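Putative hydrolase (Chromobacterium violaceum, PDB 3MCW) probably acts as a hydrolase of the isochorismatase family, with no specific substrate assigned. Local coordinates at residues A[54-59]-A[87-92]. Numbering follows the deposited sequence.
Sequences PLIHIR and GETVIA. With EDO (1,2-ethanediol), chain L.
H57, I58 and R59 lie opposite V90, I91 and A92 in two neighbouring parallel strands. H57 N donates to T89 O, I91 N to H57 O at 2.9 Å, and R59 N to I91 O. Where the strands diverge, a water takes over: it donates to L55 O and accepts from T89 N at 2.8 Å. A 1,2-ethanediol, probably from the crystallisation liquor, accepts from L55 N through O2 and donates to L55 O through O1.

One side-chain bond crosses. H57 NE2 donates to E88 OE1 (2.9 Å), nearly in the ring plane but from above the carboxylate plane. H57 CG lies beside its own backbone N (chi1 -55°), which swings the ring back toward E88. R85 N also bonds E88 OE1, and R49 forms a salt bridge with OE2, so both carboxylate oxygens are held.

Apolar contacts lie on the face of I56, I58 and I91. I91 CD1 meets I56 CG2 at 3.9 Å, and I58 CD1 lies against I91 CB. Helix 104-111 covers I56 and I91; helix 37-51 packs on L55 and H57 from the opposite face.

The pair forms one edge of the six-stranded parallel sheet in the α/β/α isochorismatase fold, with 89-93 outermost.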
loop_
_atom_site.group_PDB
_atom_site.type_symbol
_atom_site.label_atom_id
_atom_site.label_comp_id
_atom_site.label_asym_id
_atom_site.label_seq_id
_atom_site.Cartn_x
_atom_site.Cartn_y
_atom_site.Cartn_z
ATOM N N PRO A 54 21.511 10.827 8.181
ATOM C CA PRO A 54 21.061 9.502 8.522
ATOM C C PRO A 54 20.648 8.681 7.284
ATOM O O PRO A 54 20.000 9.216 6.386
ATOM C CB PRO A 54 19.843 9.770 9.433
ATOM C CG PRO A 54 19.841 11.147 9.778
ATOM C CD PRO A 54 20.665 11.869 8.783
ATOM N N LEU A 55 20.963 7.390 7.285
ATOM C CA LEU A 55 20.628 6.551 6.156
ATOM C C LEU A 55 20.425 5.126 6.606
ATOM O O LEU A 55 21.073 4.642 7.544
ATOM C CB LEU A 55 21.553 6.722 4.965
ATOM C CG LEU A 55 22.917 6.188 5.178
ATOM C CD1 LEU A 55 22.916 4.854 4.635
ATOM C CD2 LEU A 55 23.943 7.050 4.423
ATOM N N ILE A 56 19.482 4.452 5.967
ATOM C CA ILE A 56 19.187 3.032 6.237
ATOM C C ILE A 56 19.007 2.331 4.889
ATOM O O ILE A 56 18.209 2.776 4.040
ATOM C CB ILE A 56 17.915 2.856 7.095
ATOM C CG1 ILE A 56 18.107 3.481 8.485
ATOM C CG2 ILE A 56 17.509 1.403 7.180
ATOM C CD1 ILE A 56 16.827 3.507 9.314
ATOM N N HIS A 57 19.705 1.216 4.718
ATOM C CA HIS A 57 19.495 0.301 3.603
ATOM C C HIS A 57 18.489 -0.758 4.035
ATOM O O HIS A 57 18.671 -1.399 5.062
ATOM C CB HIS A 57 20.795 -0.384 3.225
ATOM C CG HIS A 57 21.936 0.500 2.921
ATOM N ND1 HIS A 57 22.169 0.972 1.646
ATOM C CD2 HIS A 57 22.904 0.997 3.728
ATOM C CE1 HIS A 57 23.268 1.707 1.703
ATOM N NE2 HIS A 57 23.732 1.755 2.952
ATOM N N ILE A 58 17.433 -0.966 3.241
ATOM C CA ILE A 58 16.504 -2.047 3.432
ATOM C C ILE A 58 16.845 -3.153 2.450
ATOM O O ILE A 58 17.013 -2.911 1.245
ATOM C CB ILE A 58 15.043 -1.565 3.223
ATOM C CG1 ILE A 58 14.665 -0.453 4.193
ATOM C CG2 ILE A 58 14.066 -2.758 3.289
ATOM C CD1 ILE A 58 14.791 -0.791 5.676
ATOM N N ARG A 59 16.942 -4.367 2.961
ATOM C CA ARG A 59 17.298 -5.543 2.217
ATOM C C ARG A 59 16.152 -6.549 2.271
ATOM O O ARG A 59 15.603 -6.773 3.350
ATOM C CB ARG A 59 18.549 -6.230 2.867
ATOM C CG ARG A 59 19.248 -7.220 2.007
ATOM C CD ARG A 59 20.392 -7.862 2.742
ATOM N NE ARG A 59 19.955 -8.753 3.789
ATOM C CZ ARG A 59 20.741 -9.236 4.748
ATOM N NH1 ARG A 59 21.994 -8.806 4.860
ATOM N NH2 ARG A 59 20.253 -10.088 5.623
ATOM N N GLY A 87 29.591 -0.051 9.038
ATOM C CA GLY A 87 28.943 0.774 10.026
ATOM C C GLY A 87 27.590 1.310 9.620
ATOM O O GLY A 87 26.892 1.878 10.444
ATOM N N GLU A 88 27.223 1.194 8.353
ATOM C CA GLU A 88 25.904 1.698 7.909
ATOM C C GLU A 88 24.822 0.717 8.312
ATOM O O GLU A 88 25.007 -0.498 8.289
ATOM C CB GLU A 88 25.894 1.929 6.396
ATOM C CG GLU A 88 26.810 3.076 6.001
ATOM C CD GLU A 88 26.810 3.390 4.533
ATOM O OE1 GLU A 88 26.382 2.544 3.707
ATOM O OE2 GLU A 88 27.317 4.479 4.186
ATOM N N THR A 89 23.662 1.267 8.676
ATOM C CA THR A 89 22.523 0.470 9.093
ATOM C C THR A 89 21.873 -0.243 7.910
ATOM O O THR A 89 21.491 0.385 6.935
ATOM C CB THR A 89 21.487 1.309 9.809
ATOM O OG1 THR A 89 22.129 2.002 10.887
ATOM C CG2 THR A 89 20.294 0.506 10.295
ATOM N N VAL A 90 21.755 -1.553 8.043
ATOM C CA VAL A 90 21.041 -2.407 7.090
ATOM C C VAL A 90 19.972 -3.145 7.873
ATOM O O VAL A 90 20.287 -3.761 8.901
ATOM C CB VAL A 90 21.994 -3.430 6.411
ATOM C CG1 VAL A 90 21.217 -4.343 5.466
ATOM C CG2 VAL A 90 23.147 -2.732 5.687
ATOM N N ILE A 91 18.722 -3.051 7.422
ATOM C CA ILE A 91 17.592 -3.729 8.020
ATOM C C ILE A 91 17.017 -4.692 7.018
ATOM O O ILE A 91 16.647 -4.303 5.908
ATOM C CB ILE A 91 16.514 -2.770 8.519
ATOM C CG1 ILE A 91 17.097 -1.853 9.616
ATOM C CG2 ILE A 91 15.274 -3.491 8.982
ATOM C CD1 ILE A 91 16.164 -0.803 10.123
ATOM N N ALA A 92 16.964 -5.968 7.380
ATOM C CA ALA A 92 16.417 -7.000 6.545
ATOM C C ALA A 92 14.921 -7.174 6.799
ATOM O O ALA A 92 14.461 -7.128 7.951
ATOM C CB ALA A 92 17.135 -8.350 6.808
HETATM C C1 EDO L . 20.748 5.674 10.861
HETATM O O1 EDO L . 20.779 4.472 10.137
HETATM C C2 EDO L . 22.171 6.177 10.904
HETATM O O2 EDO L . 22.536 6.703 9.618
HETATM O O HOH W 1 23.651 4.055 8.236
#